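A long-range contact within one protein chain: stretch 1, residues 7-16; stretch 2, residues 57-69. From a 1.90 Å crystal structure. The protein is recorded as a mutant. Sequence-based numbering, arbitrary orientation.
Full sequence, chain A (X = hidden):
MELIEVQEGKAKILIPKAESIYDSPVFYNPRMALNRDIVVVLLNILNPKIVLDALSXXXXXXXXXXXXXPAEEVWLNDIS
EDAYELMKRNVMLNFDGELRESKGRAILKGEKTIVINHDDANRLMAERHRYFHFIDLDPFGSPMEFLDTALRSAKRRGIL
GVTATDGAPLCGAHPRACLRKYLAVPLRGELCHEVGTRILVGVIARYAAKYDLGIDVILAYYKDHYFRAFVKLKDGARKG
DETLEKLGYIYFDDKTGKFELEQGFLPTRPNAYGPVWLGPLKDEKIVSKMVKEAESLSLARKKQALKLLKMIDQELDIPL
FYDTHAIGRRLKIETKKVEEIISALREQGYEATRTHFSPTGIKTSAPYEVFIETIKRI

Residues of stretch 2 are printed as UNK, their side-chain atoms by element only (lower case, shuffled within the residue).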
# COMPACT_ATOMS: atom_id res chain seq x y z
N GLN A 7 -7.02 2.46 -23.41
CA GLN A 7 -7.70 3.36 -22.50
C GLN A 7 -7.87 2.75 -21.12
O GLN A 7 -8.18 1.56 -20.99
CB GLN A 7 -9.06 3.76 -23.06
CG GLN A 7 -9.84 4.70 -22.16
CD GLN A 7 -11.11 5.21 -22.80
OE1 GLN A 7 -11.96 4.43 -23.21
NE2 GLN A 7 -11.23 6.53 -22.90
N GLU A 8 -7.65 3.56 -20.09
CA GLU A 8 -7.79 3.13 -18.70
C GLU A 8 -8.44 4.29 -17.95
O GLU A 8 -7.85 5.36 -17.82
CB GLU A 8 -6.44 2.80 -18.08
CG GLU A 8 -6.53 2.54 -16.57
CD GLU A 8 -5.20 2.18 -15.94
OE1 GLU A 8 -5.00 2.54 -14.76
OE2 GLU A 8 -4.36 1.53 -16.61
N GLY A 9 -9.66 4.07 -17.46
CA GLY A 9 -10.36 5.13 -16.77
C GLY A 9 -10.68 6.20 -17.79
O GLY A 9 -11.04 5.89 -18.93
N LYS A 10 -10.55 7.46 -17.41
CA LYS A 10 -10.82 8.56 -18.33
C LYS A 10 -9.62 8.89 -19.22
O LYS A 10 -9.68 9.80 -20.05
CB LYS A 10 -11.23 9.81 -17.54
CG LYS A 10 -12.56 9.68 -16.82
CD LYS A 10 -12.93 10.96 -16.10
CE LYS A 10 -14.28 10.83 -15.39
NZ LYS A 10 -14.58 12.02 -14.55
N ALA A 11 -8.53 8.15 -19.05
CA ALA A 11 -7.32 8.40 -19.83
C ALA A 11 -7.15 7.52 -21.06
O ALA A 11 -7.47 6.33 -21.06
CB ALA A 11 -6.10 8.26 -18.93
N LYS A 12 -6.62 8.12 -22.12
CA LYS A 12 -6.34 7.43 -23.37
C LYS A 12 -4.84 7.58 -23.57
O LYS A 12 -4.32 8.69 -23.61
CB LYS A 12 -7.09 8.08 -24.54
CG LYS A 12 -8.60 8.06 -24.39
CD LYS A 12 -9.30 8.62 -25.62
CE LYS A 12 -10.80 8.72 -25.39
NZ LYS A 12 -11.11 9.63 -24.25
N ILE A 13 -4.14 6.46 -23.68
CA ILE A 13 -2.69 6.50 -23.84
C ILE A 13 -2.15 5.56 -24.90
O ILE A 13 -2.84 4.63 -25.34
CB ILE A 13 -1.97 6.16 -22.52
CG1 ILE A 13 -2.35 4.74 -22.09
CG2 ILE A 13 -2.32 7.18 -21.44
CD1 ILE A 13 -1.50 4.19 -20.96
N LEU A 14 -0.91 5.81 -25.30
CA LEU A 14 -0.25 4.98 -26.29
C LEU A 14 0.80 4.16 -25.57
O LEU A 14 1.52 4.67 -24.71
CB LEU A 14 0.42 5.86 -27.35
CG LEU A 14 -0.52 6.76 -28.16
CD1 LEU A 14 0.29 7.64 -29.09
CD2 LEU A 14 -1.50 5.89 -28.94
N ILE A 15 0.87 2.87 -25.90
CA ILE A 15 1.85 1.98 -25.30
C ILE A 15 2.58 1.26 -26.42
O ILE A 15 2.04 1.08 -27.51
CB ILE A 15 1.19 0.94 -24.37
CG1 ILE A 15 0.28 0.01 -25.18
CG2 ILE A 15 0.39 1.65 -23.28
CD1 ILE A 15 -0.33 -1.12 -24.36
N PRO A 16 3.83 0.83 -26.17
CA PRO A 16 4.59 0.13 -27.21
C PRO A 16 4.00 -1.24 -27.54
O PRO A 16 3.12 -1.71 -26.78
CB PRO A 16 5.99 0.03 -26.60
CG PRO A 16 5.70 -0.08 -25.13
CD PRO A 16 4.62 0.96 -24.93
N UNK A 57 6.73 5.76 -16.13
CA UNK A 57 6.72 4.88 -17.30
C UNK A 57 5.92 5.53 -18.44
O UNK A 57 6.41 6.46 -19.09
c UNK A 57 6.12 3.52 -16.94
N UNK A 58 4.71 5.05 -18.69
CA UNK A 58 3.88 5.61 -19.76
C UNK A 58 3.22 6.92 -19.33
O UNK A 58 2.77 7.70 -20.16
o UNK A 58 1.82 4.50 -19.11
c UNK A 58 3.32 3.29 -20.56
c UNK A 58 2.75 4.65 -20.19
N UNK A 59 3.16 7.14 -18.01
CA UNK A 59 2.55 8.34 -17.47
C UNK A 59 1.10 8.14 -17.07
O UNK A 59 0.43 9.07 -16.61
N UNK A 60 0.60 6.92 -17.23
CA UNK A 60 -0.79 6.61 -16.91
C UNK A 60 -1.26 7.03 -15.52
O UNK A 60 -2.36 7.57 -15.38
c UNK A 60 -2.56 4.81 -16.77
c UNK A 60 -0.19 4.26 -16.19
c UNK A 60 -3.55 5.52 -17.69
c UNK A 60 -1.09 5.09 -17.09
N UNK A 61 -0.44 6.80 -14.50
CA UNK A 61 -0.84 7.16 -13.14
C UNK A 61 -1.07 8.66 -12.99
O UNK A 61 -2.14 9.09 -12.56
c UNK A 61 0.49 3.76 -9.43
c UNK A 61 0.83 6.19 -9.74
n UNK A 61 1.11 4.78 -10.02
c UNK A 61 0.21 6.68 -12.13
c UNK A 61 -0.24 6.76 -10.67
n UNK A 61 -0.43 3.97 -8.49
n UNK A 61 0.82 2.52 -9.76
N UNK A 62 -0.06 9.46 -13.35
CA UNK A 62 -0.18 10.90 -13.25
C UNK A 62 -1.29 11.47 -14.12
O UNK A 62 -1.99 12.40 -13.73
N UNK A 63 -1.46 10.91 -15.32
CA UNK A 63 -2.51 11.38 -16.21
C UNK A 63 -3.88 11.14 -15.58
O UNK A 63 -4.75 12.01 -15.63
c UNK A 63 -2.43 10.68 -17.59
c UNK A 63 -3.70 10.94 -18.40
c UNK A 63 -0.81 10.36 -19.55
c UNK A 63 -1.20 11.20 -18.35
N UNK A 64 -4.07 9.98 -14.96
CA UNK A 64 -5.35 9.70 -14.31
C UNK A 64 -5.53 10.60 -13.09
O UNK A 64 -6.64 11.03 -12.79
c UNK A 64 -5.46 8.23 -13.93
n UNK A 64 -7.20 3.82 -13.31
c UNK A 64 -5.55 7.31 -15.15
n UNK A 64 -7.34 5.96 -14.12
c UNK A 64 -7.87 4.95 -13.45
n UNK A 64 -9.07 5.08 -12.89
c UNK A 64 -6.02 5.93 -14.75
N UNK A 65 -4.44 10.90 -12.39
CA UNK A 65 -4.53 11.80 -11.23
C UNK A 65 -5.09 13.14 -11.71
O UNK A 65 -6.00 13.70 -11.11
c UNK A 65 -0.78 9.86 -8.61
c UNK A 65 -3.41 9.79 -9.51
c UNK A 65 -3.15 12.04 -10.62
c UNK A 65 -1.58 8.76 -8.31
c UNK A 65 -2.61 10.89 -9.82
c UNK A 65 -1.29 10.91 -9.36
c UNK A 65 -2.90 8.73 -8.76
N UNK A 66 -4.52 13.63 -12.81
CA UNK A 66 -4.93 14.91 -13.38
C UNK A 66 -6.37 14.89 -13.91
O UNK A 66 -7.13 15.84 -13.70
c UNK A 66 -3.96 15.31 -14.49
N UNK A 67 -6.74 13.81 -14.59
CA UNK A 67 -8.09 13.71 -15.15
C UNK A 67 -9.20 13.29 -14.20
O UNK A 67 -10.36 13.64 -14.41
c UNK A 67 -7.32 13.03 -17.60
c UNK A 67 -7.27 11.78 -18.48
c UNK A 67 -8.10 12.72 -16.33
c UNK A 67 -7.98 14.19 -18.34
N UNK A 68 -8.85 12.56 -13.14
CA UNK A 68 -9.87 12.04 -12.23
C UNK A 68 -9.85 12.45 -10.76
O UNK A 68 -10.64 11.93 -9.98
c UNK A 68 -10.01 10.01 -13.75
o UNK A 68 -10.35 7.76 -13.03
c UNK A 68 -9.81 8.51 -13.88
o UNK A 68 -9.11 8.07 -14.82
c UNK A 68 -9.86 10.52 -12.33
N UNK A 69 -8.97 13.36 -10.37
CA UNK A 69 -8.91 13.77 -8.97
C UNK A 69 -8.78 15.28 -8.86
O UNK A 69 -8.51 15.96 -9.85
c UNK A 69 -7.71 13.12 -8.24
o UNK A 69 -6.51 13.80 -8.60
c UNK A 69 -7.58 11.65 -8.63
O HOH W 1 -13.22 11.37 -11.70

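Position 57 carries a single carbon, far from the strand: Ala57. At position 58 one carbon bears an oxygen and a carbon, the pattern of threonine. Thr58 OG1 accepts from the backbone N of position 60 at 3.3 Å, while Ile13 CD1 lies 3.8 Å from that same OG1. Position 59 has no side-chain atoms, and its phi of 95° would jam a CB against the preceding carbonyl; Gly59 serves as N-cap.

Position 60 holds four carbons, forked at the first with one arm two carbons long. The tip of that arm sits 3.9 Å from Ala11 CB, and the fork carbon, CB, 4.0 Å from Ile13 CD1. This is Ile60, with chi1 t. Position 61 has three carbons, a nitrogen, then a carbon with two nitrogens, all turned from the strand: Arg61. Position 62 is bare, hence Gly62, out of reach.

Position 63 repeats the four-carbon fork at the first atom. Its short arm meets Ala11 CB at 3.6 Å and the end of its long arm meets Ile13 CG2 at 4.0 Å, so it is Ile63. Position 64 shows three carbons, a nitrogen, then a carbon with two nitrogens; its CB points sideways, but its end comes nearer to the strand. In Arg64, NH1 donates to Glu8 OE1 at 2.9 Å, a salt bridge at the guanidinium edge, while Gly9 CA lies over one face.

Position 65 is one carbon and a six-carbon ring, Phe65, and position 66 a lone carbon, Ala66; both are out of reach. Position 67 has four carbons forked at the second, one tip 3.7 Å from Ala11 CB: Leu67, whose CD1 also lies 3.5 Å from Lys10 O. Position 68 is three carbons, the third carrying two oxygens, one of them 3.0 Å from Lys10 N. Glu68 OE2 accepts that hydrogen bond and another from Arg64 NE at 2.8 Å. Position 69 has one carbon bearing an oxygen and a carbon: Thr69, whose OG1 donates to Phe65 O at 2.6 Å.

The helix runs nearly antiparallel to the strand, at 157°, their axes 8.9 Å apart at closest approach. Small Ala11 lets Ile60, Ile63 and Leu67 close in, and Ile13 extends the apolar patch. Polar pairing gathers at the Glu8–Ala11 type II' turn, where Arg64 bridges two carboxylates and Glu68 holds the backbone of Lys10. Gly9 suits the turn's positive phi and leaves necessary room: a CB there would clash with Glu68 OE2 and Arg64 NE.

Stretch 2, residues 57-69: ATGIRGIRFALET
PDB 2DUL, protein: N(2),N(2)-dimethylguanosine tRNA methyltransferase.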